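Local coordinates for uncharacterized protein YPL067C (Saccharomyces cerevisiae, PDB 5KCI) that is of unknown function, belongs to the DUF3605 family and may be a histidine triad protein connected with amyloid toxicity, at residues A[29-32]-A[33-36]; A[49-53]-A[54-58]. All coordinates share one frame; numbering follows the deposited sequence.

Interaction 1 of 2, residues A[29-32]-A[33-36]; sequences GELA and RLKR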
loop_
_atom_site.group_PDB
_atom_site.type_symbol
_atom_site.label_atom_id
_atom_site.label_comp_id
_atom_site.label_asym_id
_atom_site.label_seq_id
_atom_site.Cartn_x
_atom_site.Cartn_y
_atom_site.Cartn_z
ATOM N N GLY A 29 13.060 -10.062 -1.315
ATOM C CA GLY A 29 13.127 -9.141 -0.191
ATOM C C GLY A 29 14.099 -8.004 -0.393
ATOM O O GLY A 29 14.382 -7.269 0.565
ATOM N N GLU A 30 14.603 -7.816 -1.619
ATOM C CA GLU A 30 15.551 -6.734 -1.908
ATOM C C GLU A 30 14.795 -5.441 -2.218
ATOM O O GLU A 30 14.944 -4.815 -3.283
ATOM C CB GLU A 30 16.481 -7.142 -3.051
ATOM C CG GLU A 30 17.342 -8.337 -2.705
ATOM C CD GLU A 30 18.146 -8.861 -3.876
ATOM O OE1 GLU A 30 18.158 -8.202 -4.939
ATOM O OE2 GLU A 30 18.755 -9.942 -3.729
ATOM N N LEU A 31 13.972 -5.042 -1.245
ATOM C CA LEU A 31 13.021 -3.956 -1.459
ATOM C C LEU A 31 13.691 -2.607 -1.686
ATOM O O LEU A 31 13.086 -1.728 -2.310
ATOM C CB LEU A 31 12.069 -3.850 -0.267
ATOM C CG LEU A 31 11.197 -5.039 0.090
ATOM C CD1 LEU A 31 10.285 -4.688 1.267
ATOM C CD2 LEU A 31 10.361 -5.524 -1.095
ATOM N N ALA A 32 14.924 -2.416 -1.213
ATOM C CA ALA A 32 15.575 -1.124 -1.405
ATOM C C ALA A 32 15.781 -0.835 -2.885
ATOM O O ALA A 32 15.829 0.332 -3.292
ATOM C CB ALA A 32 16.912 -1.083 -0.679
ATOM N N ARG A 33 15.915 -1.889 -3.690
ATOM C CA ARG A 33 16.033 -1.773 -5.155
ATOM C C ARG A 33 14.819 -1.135 -5.813
ATOM O O ARG A 33 14.899 -0.755 -6.998
ATOM C CB ARG A 33 16.230 -3.150 -5.770
ATOM C CG ARG A 33 17.612 -3.738 -5.645
ATOM C CD ARG A 33 17.634 -5.137 -6.247
ATOM N NE ARG A 33 18.961 -5.556 -6.700
ATOM C CZ ARG A 33 19.381 -5.530 -7.966
ATOM N NH1 ARG A 33 18.590 -5.101 -8.943
ATOM N NH2 ARG A 33 20.606 -5.940 -8.260
ATOM N N LEU A 34 13.671 -1.097 -5.135
ATOM C CA LEU A 34 12.476 -0.466 -5.701
ATOM C C LEU A 34 12.620 1.017 -5.408
ATOM O O LEU A 34 12.347 1.475 -4.297
ATOM C CB LEU A 34 11.193 -1.036 -5.108
ATOM C CG LEU A 34 10.961 -2.543 -5.228
ATOM C CD1 LEU A 34 9.731 -2.980 -4.426
ATOM C CD2 LEU A 34 10.832 -2.963 -6.703
ATOM N N LYS A 35 13.117 1.754 -6.388
ATOM C CA LYS A 35 13.499 3.142 -6.208
ATOM C C LYS A 35 12.635 4.028 -7.093
ATOM O O LYS A 35 12.006 3.566 -8.054
ATOM C CB LYS A 35 14.985 3.355 -6.531
ATOM C CG LYS A 35 15.768 4.031 -5.407
ATOM C CD LYS A 35 15.434 5.522 -5.276
ATOM C CE LYS A 35 14.696 5.883 -3.972
ATOM N NZ LYS A 35 13.464 5.091 -3.646
ATOM N N ARG A 36 12.586 5.304 -6.727
ATOM C CA ARG A 36 11.934 6.303 -7.551
ATOM C C ARG A 36 12.839 6.688 -8.710
ATOM O O ARG A 36 14.057 6.519 -8.665
ATOM C CB ARG A 36 11.598 7.549 -6.739
ATOM C CG ARG A 36 10.619 7.321 -5.623
ATOM C CD ARG A 36 10.178 8.625 -4.986
ATOM N NE ARG A 36 9.216 8.393 -3.918
ATOM C CZ ARG A 36 9.570 8.149 -2.662
ATOM N NH1 ARG A 36 8.648 7.937 -1.733
ATOM N NH2 ARG A 36 10.857 8.095 -2.338
#

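Interaction 2 of 2, residues A[49-53]-A[54-58]; sequences KRTAG and LDMNQ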
loop_
_atom_site.group_PDB
_atom_site.type_symbol
_atom_site.label_atom_id
_atom_site.label_comp_id
_atom_site.label_asym_id
_atom_site.label_seq_id
_atom_site.Cartn_x
_atom_site.Cartn_y
_atom_site.Cartn_z
ATOM N N LYS A 49 11.259 18.722 1.859
ATOM C CA LYS A 49 11.509 20.062 2.377
ATOM C C LYS A 49 10.252 20.626 3.029
ATOM O O LYS A 49 10.310 21.197 4.123
ATOM C CB LYS A 49 11.997 20.990 1.262
ATOM C CG LYS A 49 13.359 20.625 0.681
ATOM C CD LYS A 49 13.965 21.805 -0.078
ATOM C CE LYS A 49 14.497 21.415 -1.456
ATOM N NZ LYS A 49 15.755 20.620 -1.405
ATOM N N ARG A 50 9.095 20.437 2.393
ATOM C CA ARG A 50 7.877 21.065 2.907
ATOM C C ARG A 50 7.406 20.456 4.222
ATOM O O ARG A 50 6.775 21.152 5.025
ATOM C CB ARG A 50 6.753 20.955 1.882
ATOM C CG ARG A 50 6.970 21.758 0.629
ATOM C CD ARG A 50 5.726 21.724 -0.237
ATOM N NE ARG A 50 5.604 20.464 -0.965
ATOM C CZ ARG A 50 6.162 20.233 -2.149
ATOM N NH1 ARG A 50 6.883 21.178 -2.740
ATOM N NH2 ARG A 50 5.994 19.055 -2.739
ATOM N N THR A 51 7.660 19.170 4.460
ATOM C CA THR A 51 7.170 18.515 5.671
ATOM C C THR A 51 8.247 18.338 6.740
ATOM O O THR A 51 8.032 17.590 7.697
ATOM C CB THR A 51 6.588 17.148 5.339
ATOM O OG1 THR A 51 7.591 16.351 4.697
ATOM C CG2 THR A 51 5.377 17.271 4.430
ATOM N N ALA A 52 9.401 18.981 6.575
ATOM C CA ALA A 52 10.526 18.783 7.466
ATOM C C ALA A 52 10.224 19.242 8.884
ATOM O O ALA A 52 10.951 18.858 9.809
ATOM C CB ALA A 52 11.741 19.524 6.922
ATOM N N GLY A 53 9.172 20.037 9.075
ATOM C CA GLY A 53 8.809 20.581 10.374
ATOM C C GLY A 53 7.664 19.859 11.055
ATOM O O GLY A 53 7.142 20.361 12.063
ATOM N N LEU A 54 7.266 18.691 10.550
ATOM C CA LEU A 54 6.098 17.963 11.007
ATOM C C LEU A 54 6.482 16.576 11.508
ATOM O O LEU A 54 7.392 15.940 10.975
ATOM C CB LEU A 54 5.090 17.768 9.842
ATOM C CG LEU A 54 4.598 18.998 9.095
ATOM C CD1 LEU A 54 3.591 18.540 8.038
ATOM C CD2 LEU A 54 4.014 20.071 10.031
ATOM N N ASP A 55 5.720 16.075 12.468
ATOM C CA ASP A 55 5.696 14.649 12.779
ATOM C C ASP A 55 4.674 14.023 11.827
ATOM O O ASP A 55 3.468 14.197 12.019
ATOM C CB ASP A 55 5.316 14.411 14.235
ATOM C CG ASP A 55 5.281 12.922 14.606
ATOM O OD1 ASP A 55 4.862 12.073 13.774
ATOM O OD2 ASP A 55 5.696 12.613 15.729
ATOM N N MET A 56 5.157 13.307 10.801
ATOM C CA MET A 56 4.282 12.782 9.743
ATOM C C MET A 56 3.371 11.656 10.224
ATOM O O MET A 56 2.304 11.442 9.643
ATOM C CB MET A 56 5.127 12.301 8.567
ATOM C CG MET A 56 5.749 13.468 7.789
ATOM S SD MET A 56 4.482 14.588 7.105
ATOM C CE MET A 56 3.625 13.440 6.013
ATOM N N ASN A 57 3.738 10.960 11.295
ATOM C CA ASN A 57 2.791 10.037 11.916
ATOM C C ASN A 57 1.530 10.765 12.371
ATOM O O ASN A 57 0.403 10.353 12.063
ATOM C CB ASN A 57 3.457 9.337 13.086
ATOM C CG ASN A 57 4.702 8.623 12.671
ATOM O OD1 ASN A 57 4.630 7.574 12.028
ATOM N ND2 ASN A 57 5.864 9.175 13.037
ATOM N N GLN A 58 1.697 11.876 13.070
ATOM C CA GLN A 58 0.528 12.607 13.544
ATOM C C GLN A 58 -0.239 13.196 12.374
ATOM O O GLN A 58 -1.475 13.253 12.392
ATOM C CB GLN A 58 0.949 13.702 14.518
ATOM C CG GLN A 58 -0.213 14.492 15.114
ATOM C CD GLN A 58 -1.173 13.625 15.900
ATOM O OE1 GLN A 58 -2.370 13.894 15.934
ATOM N NE2 GLN A 58 -0.653 12.610 16.571
HETATM O O HOH W 1 9.050 15.003 8.610
HETATM O O HOH W 2 10.138 16.832 11.693
#

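Interaction 1 of 2, residues A[29-32]-A[33-36]
E30 and R33 run side by side on the outside of a short turn, pointing the same way, and meet in a salt bridge. Carboxylate OE1 of E30 lies 3.3 Å from NE of R33; it approaches the guanidinium obliquely, and the planes of the two groups are 38° apart. The aliphatic parts follow suit: CB of E30 rests 3.9 Å from CD of R33. With CG of R33 anti to its own carbonyl carbon (chi1 -77°) and the chain extended as far as NE, the arginine chain runs alongside the glutamate and brings NE level with OE1.

Beneath the charges the backbone is coiled as a short 3-10 segment, in which two successive amides bond to carbonyls three residues earlier. N of R33 donates to O of E30 at 3.1 Å, rather bent at 144°, and N of L34 gives a straighter bond to O of L31 at 3.0 Å. The same turn sets two leucines next to each other, CD2 of L31 4.2 Å from CD1 of L34; both are buried, and both pack on F152 of strand 149-152. Charge thus faces solvent while the apolar pair faces the sheet.

The turn follows directly on the end of helix 19-28. G29, at positive phi, is the C-prime residue of a Schellman motif in which N of E30 returns to O of I25 and N of G29 to O of I26. E30 then centres an inverse gamma turn. Farther out, O of G29 accepts from Y155 OH and O of R33 from NE1 of W17.

Interaction 2 of 2, residues A[49-53]-A[54-58]
A tight link between two helices joins the end of helix 38-51 to the start of helix 56-64, and it combines a type I beta turn with an N-cap. The turn runs from T51 to L54 and is closed by N of L54, which donates to O of T51 at 3.2 Å. Two waters bridge its carbonyls: one donates to O of T51 and O of L54, the other to O of A52 and again to O of L54, so that this last carbonyl accepts two water bonds.

Side chains bridge the corner as well. The chain of M56 is bent at chi2 and chi3 (-60° and -62°), which folds its sulfur back toward T51; the two side chains cross at about a right angle, with SD of M56 3.8 Å from CB of T51 and 3.9 Å from its CG2. CG2 of T51 also lies 4.2 Å from CD1 of L54. OG1 of T51 serves the preceding helix instead, bonding to O of H47.

Beyond the turn, D55 is the N-cap of the second helix. Its OD1 takes two donors from opposite faces of the carboxylate plane: N of Q58 at 3.2 Å, the capping bond, arrives 55° out of that plane, while ND2 of N57, also at 3.2 Å, comes on the syn side. A backbone and a side-chain N-H thus fix the carboxylate at the N-terminus of the helix.

N57 passes the link on to the rest of the fold, for its OD1 accepts from N of R163, in the loop between strands 149-152 and 165-172. V161 of that loop touches both M56 and N57, while OE1 of Q58 accepts a hydrogen bond from NE2 of Q62, one turn on in helix 56-64.

Both interactions are local turns, on either side of helix 38-51 in the chain: interaction 1 lies in the connection leading into it from helix 19-28, and interaction 2 carries the chain on into helix 56-64. Their centres are 23 Å apart and their nearest atoms about 11 Å, so they do not touch. Interaction 1 is partly buried, with leucines turned to the sheet and a salt bridge on its exposed side. Interaction 2 is a surface contact farther from the chain centre, where waters, a capping carboxylate and a threonine-methionine contact take the place of buried leucines. Both turns follow a helix; interaction 1 leaves through a Schellman glycine, and interaction 2 leads directly into a capped helix start.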